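Local coordinates for protein polyhedrin (Orgyia pseudotsugata cypovirus 5, PDB 5A8U) that forms the bulk of the crystalline viral occlusion bodies (polyhedra) that protect virus from the outside environment until insect larvae ingest them, at residues N31-L36 / V43-W48; D106-Q111 / S174-F179; R126-D131 / F187-F192. All blocks are in the same frame, centred on the assembly; numbering follows the deposited sequence.

Contact 1 of 3, residues N31-L36 / V43-W48; sequences NVTVVL and VQVYNW
Val-32, Val-34 and Leu-36 pair with Trp-48, Tyr-46 and Gln-44 through mutual backbone hydrogen bonds, six in all; the Val-34 N to Tyr-46 O bond measures 2.8 Å. Between these pairs, Thr-33 faces Asn-47 and Val-35 faces Val-45 at non-hydrogen-bonded positions, where CA-H groups lean on carbonyls instead, Thr-33 CA lying 3.2 Å from Tyr-46 O.

One side-chain amide adds polar bonds. Asn-47 ND2 donates to Asn-31 OD1 at 3.1 Å, in the carbonyl plane on a lone pair, with the two amides nearly coplanar (7° apart). The same nitrogen donates to Thr-33 OG1, which is anti to its own carbonyl carbon (chi1 -53°) and also 3.1 Å away, but tilted from the Asn-47 amide plane. The two bonds together should fix the rotation of the Asn-47 amide, whose OD1 accepts from Arg-241 NH1.

Apolar contacts occupy both faces. Thr-33 CG2, anti to the backbone N, lies 3.8 Å from Val-45 CG1. Further along that face Val-35 CG1 meets Val-43 CB, and Phe-238 of helix 230-241 packs on Thr-33 and Val-35. On the opposite face Trp-48 brings its ring edge to the partner strand: CZ3 is 3.7 Å from Val-34 CG2, and Val-32 O lies in the indole plane at the edge, 3.5 Å from Trp-48 CE3. Leu-36 CD1 comes to the rim of the Tyr-46 ring, 4.0 Å from CE2, while the Tyr-46 hydroxyl is bonded to Leu-62 O. Ile-54 and Leu-58 of strand 53-58 pack against this face.

Two consecutive antiparallel strands joined by a short connection make this a beta hairpin, set between strands 109-115 and 223-227 of the larger antiparallel sheet.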
loop_
_atom_site.group_PDB
_atom_site.type_symbol
_atom_site.label_atom_id
_atom_site.label_comp_id
_atom_site.label_asym_id
_atom_site.label_seq_id
_atom_site.Cartn_x
_atom_site.Cartn_y
_atom_site.Cartn_z
ATOM N N ASN A 31 5.043 -14.487 9.533
ATOM C CA ASN A 31 4.038 -13.550 10.029
ATOM C C ASN A 31 4.696 -12.456 10.837
ATOM O O ASN A 31 5.601 -12.707 11.624
ATOM C CB ASN A 31 3.007 -14.257 10.906
ATOM C CG ASN A 31 1.953 -14.976 10.103
ATOM O OD1 ASN A 31 0.870 -14.454 9.868
ATOM N ND2 ASN A 31 2.272 -16.193 9.668
ATOM N N VAL A 32 4.231 -11.237 10.635
ATOM C CA VAL A 32 4.634 -10.114 11.457
ATOM C C VAL A 32 3.348 -9.507 11.977
ATOM O O VAL A 32 2.433 -9.226 11.204
ATOM C CB VAL A 32 5.428 -9.084 10.644
ATOM C CG1 VAL A 32 5.792 -7.895 11.516
ATOM C CG2 VAL A 32 6.698 -9.755 10.094
ATOM N N THR A 33 3.260 -9.349 13.294
ATOM C CA THR A 33 2.083 -8.771 13.911
ATOM C C THR A 33 2.504 -7.565 14.748
ATOM O O THR A 33 3.490 -7.604 15.501
ATOM C CB THR A 33 1.327 -9.796 14.771
ATOM O OG1 THR A 33 1.059 -10.957 13.977
ATOM C CG2 THR A 33 -0.025 -9.226 15.263
ATOM N N VAL A 34 1.792 -6.469 14.551
ATOM C CA VAL A 34 1.942 -5.322 15.426
ATOM C C VAL A 34 0.695 -5.241 16.277
ATOM O O VAL A 34 -0.425 -5.200 15.755
ATOM C CB VAL A 34 2.095 -4.021 14.625
ATOM C CG1 VAL A 34 1.804 -2.772 15.506
ATOM C CG2 VAL A 34 3.465 -3.972 14.001
ATOM N N VAL A 35 0.885 -5.256 17.591
ATOM C CA VAL A 35 -0.241 -5.143 18.504
ATOM C C VAL A 35 -0.128 -3.845 19.274
ATOM O O VAL A 35 0.814 -3.657 20.035
ATOM C CB VAL A 35 -0.296 -6.295 19.509
ATOM C CG1 VAL A 35 -1.560 -6.180 20.355
ATOM C CG2 VAL A 35 -0.306 -7.624 18.785
ATOM N N LEU A 36 -1.077 -2.947 19.066
ATOM C CA LEU A 36 -1.035 -1.641 19.727
ATOM C C LEU A 36 -1.919 -1.655 20.951
ATOM O O LEU A 36 -3.021 -2.189 20.900
ATOM C CB LEU A 36 -1.511 -0.560 18.771
ATOM C CG LEU A 36 -0.600 -0.464 17.543
ATOM C CD1 LEU A 36 -1.274 0.325 16.442
ATOM C CD2 LEU A 36 0.717 0.204 17.938
ATOM N N VAL A 43 -6.946 -3.524 22.245
ATOM C CA VAL A 43 -5.740 -3.820 21.469
ATOM C C VAL A 43 -6.081 -3.754 19.992
ATOM O O VAL A 43 -7.131 -4.258 19.565
ATOM C CB VAL A 43 -5.061 -5.176 21.856
ATOM C CG1 VAL A 43 -4.458 -5.092 23.258
ATOM C CG2 VAL A 43 -6.031 -6.353 21.741
ATOM N N GLN A 44 -5.223 -3.087 19.221
ATOM C CA GLN A 44 -5.415 -3.029 17.779
ATOM C C GLN A 44 -4.339 -3.863 17.123
ATOM O O GLN A 44 -3.151 -3.676 17.392
ATOM C CB GLN A 44 -5.368 -1.588 17.252
ATOM C CG GLN A 44 -5.733 -1.503 15.761
ATOM C CD GLN A 44 -5.970 -0.077 15.283
ATOM O OE1 GLN A 44 -6.702 0.132 14.310
ATOM N NE2 GLN A 44 -5.355 0.910 15.953
ATOM N N VAL A 45 -4.770 -4.764 16.244
ATOM C CA VAL A 45 -3.903 -5.760 15.629
ATOM C C VAL A 45 -3.732 -5.484 14.144
ATOM O O VAL A 45 -4.702 -5.227 13.431
ATOM C CB VAL A 45 -4.532 -7.157 15.769
ATOM C CG1 VAL A 45 -3.676 -8.242 15.057
ATOM C CG2 VAL A 45 -4.761 -7.483 17.267
ATOM N N TYR A 46 -2.488 -5.545 13.690
ATOM C CA TYR A 46 -2.175 -5.590 12.270
ATOM C C TYR A 46 -1.276 -6.787 12.051
ATOM O O TYR A 46 -0.251 -6.917 12.716
ATOM C CB TYR A 46 -1.411 -4.330 11.849
ATOM C CG TYR A 46 -2.225 -3.056 11.916
ATOM C CD1 TYR A 46 -3.028 -2.669 10.844
ATOM C CD2 TYR A 46 -2.198 -2.253 13.051
ATOM C CE1 TYR A 46 -3.782 -1.494 10.910
ATOM C CE2 TYR A 46 -2.936 -1.094 13.123
ATOM C CZ TYR A 46 -3.736 -0.730 12.058
ATOM O OH TYR A 46 -4.471 0.435 12.119
ATOM N N ASN A 47 -1.668 -7.663 11.127
ATOM C CA ASN A 47 -0.939 -8.889 10.818
ATOM C C ASN A 47 -0.601 -8.976 9.325
ATOM O O ASN A 47 -1.489 -9.020 8.481
ATOM C CB ASN A 47 -1.734 -10.118 11.301
ATOM C CG ASN A 47 -1.189 -11.435 10.756
ATOM O OD1 ASN A 47 -1.848 -12.103 9.967
ATOM N ND2 ASN A 47 0.029 -11.797 11.159
ATOM N N TRP A 48 0.693 -8.944 9.022
ATOM C CA TRP A 48 1.206 -9.118 7.655
ATOM C C TRP A 48 1.755 -10.540 7.457
ATOM O O TRP A 48 2.320 -11.124 8.378
ATOM C CB TRP A 48 2.344 -8.138 7.390
ATOM C CG TRP A 48 2.017 -6.671 7.378
ATOM C CD1 TRP A 48 1.838 -5.878 6.277
ATOM C CD2 TRP A 48 1.929 -5.801 8.516
ATOM N NE1 TRP A 48 1.617 -4.572 6.664
ATOM C CE2 TRP A 48 1.659 -4.505 8.033
ATOM C CE3 TRP A 48 2.027 -6.000 9.896
ATOM C CZ2 TRP A 48 1.494 -3.412 8.887
ATOM C CZ3 TRP A 48 1.869 -4.910 10.741
ATOM C CH2 TRP A 48 1.607 -3.635 10.234
#

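Contact 2 of 3, residues D106-Q111 / S174-F179; sequences DPYAMQ and SYYVRF
Ala-109, Met-110 and Gln-111 join Arg-178, Val-177 and Tyr-176 in an antiparallel strand pairing between chain segments far apart in sequence, with Phe-179, just past the strand, packed on residues 107-110. Met-110 and Val-177 form the hydrogen-bonded pair, with both N to O distances 3.0 Å. Beyond the strand, Phe-179 N donates to Tyr-108 O at 2.8 Å, nearly straight at the hydrogen (174°) but from above the carbonyl plane.

The Phe-179 ring meets its neighbours by face and by edge. Ala-109 CA sits over the centre of one ring face, 4.0 Å above it. Pro-107 O and Met-110 CE lie in the ring plane at its edge, the oxygen 3.4 Å from Phe-179 CD2. Met-110 CB also approaches Phe-179 CZ closely, at 3.4 Å, and the bend at chi3 (50°) carries CE back to the same ring and within van der Waals range of Val-177 CG1.

In the six-stranded antiparallel sheet, strand 109-115 lies between strands 169-178 and 30-37; Met-110 also packs on Val-34 and Leu-36 of the latter. On the face bearing Ala-109, Tyr-176 OH approaches the alanine CB and accepts from Arg-178 NE at 2.8 Å, close to the guanidinium plane. Arg-178 CD then comes in plane to the edge of the Tyr-108 ring. Farther along, the extended side chain of Gln-111, its CG anti to the backbone N (chi1 -173°), reaches Ser-174: OG donates to Gln-111 OE1 at 2.7 Å, while Gln-111 NE2 is bonded to Gln-246 O.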
loop_
_atom_site.group_PDB
_atom_site.type_symbol
_atom_site.label_atom_id
_atom_site.label_comp_id
_atom_site.label_asym_id
_atom_site.label_seq_id
_atom_site.Cartn_x
_atom_site.Cartn_y
_atom_site.Cartn_z
ATOM N N ASP A 106 -4.454 7.365 21.576
ATOM C CA ASP A 106 -3.007 7.327 21.336
ATOM C C ASP A 106 -2.407 6.142 22.081
ATOM O O ASP A 106 -2.484 6.073 23.302
ATOM C CB ASP A 106 -2.323 8.630 21.759
ATOM C CG ASP A 106 -2.714 9.817 20.882
ATOM O OD1 ASP A 106 -2.832 9.636 19.647
ATOM O OD2 ASP A 106 -2.894 10.934 21.440
ATOM N N PRO A 107 -1.831 5.181 21.344
ATOM C CA PRO A 107 -1.413 3.952 22.035
ATOM C C PRO A 107 -0.289 4.204 23.043
ATOM O O PRO A 107 0.501 5.114 22.830
ATOM C CB PRO A 107 -0.917 3.059 20.888
ATOM C CG PRO A 107 -0.474 4.025 19.818
ATOM C CD PRO A 107 -1.468 5.178 19.909
ATOM N N TYR A 108 -0.208 3.410 24.111
ATOM C CA TYR A 108 0.839 3.642 25.118
ATOM C C TYR A 108 1.995 2.654 24.986
ATOM O O TYR A 108 3.061 2.839 25.590
ATOM C CB TYR A 108 0.268 3.620 26.550
ATOM C CG TYR A 108 -0.075 2.234 27.036
ATOM C CD1 TYR A 108 0.876 1.441 27.659
ATOM C CD2 TYR A 108 -1.337 1.700 26.836
ATOM C CE1 TYR A 108 0.571 0.159 28.089
ATOM C CE2 TYR A 108 -1.654 0.416 27.254
ATOM C CZ TYR A 108 -0.698 -0.354 27.874
ATOM O OH TYR A 108 -1.014 -1.642 28.278
ATOM N N ALA A 109 1.791 1.621 24.177
ATOM C CA ALA A 109 2.787 0.565 24.012
ATOM C C ALA A 109 2.445 -0.268 22.789
ATOM O O ALA A 109 1.329 -0.191 22.264
ATOM C CB ALA A 109 2.826 -0.339 25.251
ATOM N N MET A 110 3.414 -1.066 22.356
ATOM C CA MET A 110 3.202 -2.008 21.270
ATOM C C MET A 110 3.960 -3.304 21.553
ATOM O O MET A 110 5.005 -3.302 22.205
ATOM C CB MET A 110 3.654 -1.397 19.946
ATOM C CG MET A 110 4.090 -2.369 18.871
ATOM S SD MET A 110 4.880 -1.446 17.522
ATOM C CE MET A 110 6.010 -0.495 18.451
ATOM N N GLN A 111 3.395 -4.409 21.089
ATOM C CA GLN A 111 4.124 -5.667 20.992
ATOM C C GLN A 111 4.365 -5.940 19.499
ATOM O O GLN A 111 3.434 -5.888 18.699
ATOM C CB GLN A 111 3.329 -6.814 21.628
ATOM C CG GLN A 111 4.147 -8.087 21.692
ATOM C CD GLN A 111 3.409 -9.264 22.295
ATOM O OE1 GLN A 111 3.901 -10.394 22.241
ATOM N NE2 GLN A 111 2.226 -9.013 22.873
ATOM N N SER A 174 9.234 -11.885 20.273
ATOM C CA SER A 174 8.381 -10.743 20.558
ATOM C C SER A 174 9.181 -9.625 21.191
ATOM O O SER A 174 10.081 -9.865 22.009
ATOM C CB SER A 174 7.249 -11.172 21.514
ATOM O OG SER A 174 6.525 -10.049 21.970
ATOM N N TYR A 175 8.844 -8.392 20.829
ATOM C CA TYR A 175 9.462 -7.233 21.448
ATOM C C TYR A 175 8.362 -6.336 22.018
ATOM O O TYR A 175 7.453 -5.895 21.288
ATOM C CB TYR A 175 10.329 -6.475 20.429
ATOM C CG TYR A 175 10.943 -5.216 20.988
ATOM C CD1 TYR A 175 11.681 -5.254 22.163
ATOM C CD2 TYR A 175 10.799 -3.991 20.337
ATOM C CE1 TYR A 175 12.258 -4.103 22.696
ATOM C CE2 TYR A 175 11.374 -2.825 20.859
ATOM C CZ TYR A 175 12.093 -2.893 22.049
ATOM O OH TYR A 175 12.666 -1.757 22.584
ATOM N N TYR A 176 8.439 -6.071 23.319
ATOM C CA TYR A 176 7.461 -5.201 23.965
ATOM C C TYR A 176 8.095 -3.852 24.246
ATOM O O TYR A 176 9.208 -3.773 24.786
ATOM C CB TYR A 176 6.952 -5.826 25.283
ATOM C CG TYR A 176 6.017 -4.920 26.052
ATOM C CD1 TYR A 176 4.650 -4.911 25.775
ATOM C CD2 TYR A 176 6.495 -4.080 27.048
ATOM C CE1 TYR A 176 3.787 -4.086 26.468
ATOM C CE2 TYR A 176 5.636 -3.246 27.755
ATOM C CZ TYR A 176 4.284 -3.260 27.461
ATOM O OH TYR A 176 3.431 -2.433 28.149
ATOM N N VAL A 177 7.406 -2.780 23.875
ATOM C CA VAL A 177 7.965 -1.460 24.159
ATOM C C VAL A 177 6.918 -0.413 24.502
ATOM O O VAL A 177 5.846 -0.333 23.896
ATOM C CB VAL A 177 8.885 -0.955 23.025
ATOM C CG1 VAL A 177 8.057 -0.621 21.786
ATOM C CG2 VAL A 177 9.689 0.270 23.483
ATOM N N ARG A 178 7.237 0.379 25.518
ATOM C CA ARG A 178 6.383 1.465 25.937
ATOM C C ARG A 178 6.713 2.726 25.156
ATOM O O ARG A 178 7.877 3.018 24.870
ATOM C CB ARG A 178 6.556 1.722 27.435
ATOM C CG ARG A 178 6.043 0.605 28.327
ATOM C CD ARG A 178 4.606 0.840 28.736
ATOM N NE ARG A 178 4.119 -0.182 29.663
ATOM C CZ ARG A 178 4.208 -0.101 30.987
ATOM N NH1 ARG A 178 4.772 0.954 31.553
ATOM N NH2 ARG A 178 3.724 -1.072 31.747
ATOM N N PHE A 179 5.670 3.477 24.828
ATOM C CA PHE A 179 5.807 4.713 24.085
ATOM C C PHE A 179 5.971 5.872 25.081
ATOM O O PHE A 179 5.001 6.543 25.429
ATOM C CB PHE A 179 4.572 4.908 23.186
ATOM C CG PHE A 179 4.431 3.871 22.086
ATOM C CD1 PHE A 179 5.526 3.116 21.667
ATOM C CD2 PHE A 179 3.199 3.660 21.459
ATOM C CE1 PHE A 179 5.407 2.173 20.639
ATOM C CE2 PHE A 179 3.072 2.735 20.434
ATOM C CZ PHE A 179 4.184 1.987 20.020
#

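Contact 3 of 3, residues R126-D131 / F187-F192; sequences RFFGPD and FPTIGF
Arg-126 pairs with Gly-191 and Phe-128 with Thr-189, two hydrogen-bonded pairs of an antiparallel sheet in which strand 189-195 runs between strands 124-128 and 53-58. Each pair contributes two backbone bonds: Arg-126 N reaches Gly-191 O at 2.7 Å, and Thr-189 N reaches Phe-128 O at 2.9 Å. CA-H contacts accompany them, Ile-190 CA lying 3.3 Å from Arg-126 O.

The apolar contacts sit largely on the face of Phe-127 and Ile-190, whose side chains lie alongside each other, Phe-127 CE1 3.6 Å from Ile-190 CG2. Pro-188 CB comes to Phe-127 CD1 at 3.9 Å, and Met-110 of the larger sheet packs on both Phe-127 and Ile-190. On the other face Phe-128 turns its ring edge to the neighbouring strand, with Thr-189 O in the ring plane; Arg-134 makes a cation-pi contact with this ring.

The face of Arg-126 and Thr-189 meets the third subunit: Arg-126 NH1 bonds Ser-219 of that subunit, whose Pro-221 packs on Phe-128 and Thr-189. Arg-126 NH2 forms a salt bridge with Glu-193 and a hydrogen bond with Asn-151 OD1. With chi1 at 59°, Thr-189 OG1 stands between its own N and carbonyl carbon, 3.0 Å from Gly-129 O and 3.2 Å from Phe-128 CB. Past the strand, Pro-130 CD rests 3.2 Å from Phe-187 O.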
loop_
_atom_site.group_PDB
_atom_site.type_symbol
_atom_site.label_atom_id
_atom_site.label_comp_id
_atom_site.label_asym_id
_atom_site.label_seq_id
_atom_site.Cartn_x
_atom_site.Cartn_y
_atom_site.Cartn_z
ATOM N N ARG A 126 11.931 0.222 12.624
ATOM C CA ARG A 126 12.332 1.625 12.671
ATOM C C ARG A 126 11.284 2.499 13.324
ATOM O O ARG A 126 10.097 2.411 12.987
ATOM C CB ARG A 126 12.565 2.179 11.256
ATOM C CG ARG A 126 13.558 1.393 10.386
ATOM C CD ARG A 126 13.856 2.164 9.095
ATOM N NE ARG A 126 14.617 1.389 8.109
ATOM C CZ ARG A 126 14.069 0.650 7.150
ATOM N NH1 ARG A 126 12.737 0.565 7.041
ATOM N NH2 ARG A 126 14.845 -0.015 6.296
ATOM N N PHE A 127 11.717 3.374 14.228
ATOM C CA PHE A 127 10.802 4.339 14.846
ATOM C C PHE A 127 10.969 5.739 14.276
ATOM O O PHE A 127 12.091 6.178 14.006
ATOM C CB PHE A 127 11.009 4.372 16.360
ATOM C CG PHE A 127 10.401 3.199 17.063
ATOM C CD1 PHE A 127 9.022 3.083 17.147
ATOM C CD2 PHE A 127 11.194 2.218 17.638
ATOM C CE1 PHE A 127 8.431 2.009 17.781
ATOM C CE2 PHE A 127 10.607 1.124 18.289
ATOM C CZ PHE A 127 9.220 1.022 18.357
ATOM N N PHE A 128 9.842 6.419 14.093
ATOM C CA PHE A 128 9.801 7.790 13.601
ATOM C C PHE A 128 8.861 8.550 14.518
ATOM O O PHE A 128 8.029 7.961 15.206
ATOM C CB PHE A 128 9.245 7.844 12.163
ATOM C CG PHE A 128 10.007 6.981 11.185
ATOM C CD1 PHE A 128 9.759 5.614 11.106
ATOM C CD2 PHE A 128 10.967 7.538 10.358
ATOM C CE1 PHE A 128 10.464 4.817 10.221
ATOM C CE2 PHE A 128 11.668 6.750 9.461
ATOM C CZ PHE A 128 11.421 5.391 9.398
ATOM N N GLY A 129 9.016 9.866 14.548
ATOM C CA GLY A 129 8.069 10.715 15.253
ATOM C C GLY A 129 6.768 10.828 14.488
ATOM O O GLY A 129 6.613 10.261 13.397
ATOM N N PRO A 130 5.801 11.553 15.063
ATOM C CA PRO A 130 4.474 11.692 14.457
ATOM C C PRO A 130 4.514 12.489 13.147
ATOM O O PRO A 130 3.578 12.386 12.346
ATOM C CB PRO A 130 3.664 12.436 15.538
ATOM C CG PRO A 130 4.674 13.076 16.407
ATOM C CD PRO A 130 5.907 12.231 16.372
ATOM N N ASP A 131 5.589 13.242 12.943
ATOM C CA ASP A 131 5.807 14.023 11.725
ATOM C C ASP A 131 6.671 13.284 10.697
ATOM O O ASP A 131 7.030 13.863 9.665
ATOM C CB ASP A 131 6.516 15.323 12.082
ATOM C CG ASP A 131 7.882 15.084 12.701
ATOM O OD1 ASP A 131 8.122 13.959 13.216
ATOM O OD2 ASP A 131 8.715 16.014 12.673
ATOM N N PHE A 187 4.796 9.349 20.630
ATOM C CA PHE A 187 3.776 9.338 19.576
ATOM C C PHE A 187 4.383 8.803 18.281
ATOM O O PHE A 187 4.517 9.531 17.294
ATOM C CB PHE A 187 3.177 10.740 19.390
ATOM C CG PHE A 187 2.613 11.318 20.669
ATOM C CD1 PHE A 187 1.387 10.871 21.171
ATOM C CD2 PHE A 187 3.305 12.289 21.366
ATOM C CE1 PHE A 187 0.866 11.392 22.351
ATOM C CE2 PHE A 187 2.797 12.807 22.544
ATOM C CZ PHE A 187 1.581 12.355 23.042
ATOM N N PRO A 188 4.756 7.512 18.286
ATOM C CA PRO A 188 5.552 7.003 17.172
ATOM C C PRO A 188 4.774 6.641 15.911
ATOM O O PRO A 188 3.555 6.442 15.913
ATOM C CB PRO A 188 6.169 5.722 17.754
ATOM C CG PRO A 188 5.107 5.204 18.650
ATOM C CD PRO A 188 4.507 6.466 19.301
ATOM N N THR A 189 5.519 6.594 14.815
ATOM C CA THR A 189 5.104 5.860 13.634
ATOM C C THR A 189 6.210 4.836 13.347
ATOM O O THR A 189 7.331 4.986 13.842
ATOM C CB THR A 189 4.845 6.808 12.449
ATOM O OG1 THR A 189 6.032 7.550 12.158
ATOM C CG2 THR A 189 3.739 7.801 12.813
ATOM N N ILE A 190 5.905 3.791 12.581
ATOM C CA ILE A 190 6.869 2.700 12.436
ATOM C C ILE A 190 7.011 2.196 11.015
ATOM O O ILE A 190 6.090 2.298 10.219
ATOM C CB ILE A 190 6.514 1.463 13.308
ATOM C CG1 ILE A 190 5.229 0.786 12.813
ATOM C CG2 ILE A 190 6.477 1.823 14.806
ATOM C CD1 ILE A 190 4.946 -0.508 13.540
ATOM N N GLY A 191 8.188 1.651 10.733
ATOM C CA GLY A 191 8.434 0.844 9.551
ATOM C C GLY A 191 9.192 -0.401 9.983
ATOM O O GLY A 191 9.921 -0.379 10.972
ATOM N N PHE A 192 9.015 -1.501 9.264
ATOM C CA PHE A 192 9.741 -2.729 9.596
ATOM C C PHE A 192 10.101 -3.543 8.343
ATOM O O PHE A 192 9.461 -3.408 7.280
ATOM C CB PHE A 192 8.916 -3.600 10.562
ATOM C CG PHE A 192 7.636 -4.117 9.949
ATOM C CD1 PHE A 192 7.645 -5.269 9.165
ATOM C CD2 PHE A 192 6.439 -3.434 10.123
ATOM C CE1 PHE A 192 6.474 -5.736 8.558
ATOM C CE2 PHE A 192 5.262 -3.905 9.518
ATOM C CZ PHE A 192 5.291 -5.053 8.739
#

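All three contacts are largely buried antiparallel strand pairings. Contacts 1 and 2 belong to one sheet, where strands 30-37 and 109-115 are neighbours and Val-35 N probably bonds Gln-111 O; contact 3 belongs to the three-stranded sheet facing it. Contact 1 is local, a hairpin near the chain centre, whereas contacts 2 and 3 join distant segments that alternate along the chain. Between the sheets the chemistry is apolar: Phe-192 packs on Trp-48, and Phe-179 CZ meets Pro-188 CG. The faces turned away from the other sheet differ: an asparagine-threonine network under helix 230-241 in contact 1, a tyrosine-arginine cluster nearer the surface in contact 2, and an arginine reaching another subunit in contact 3.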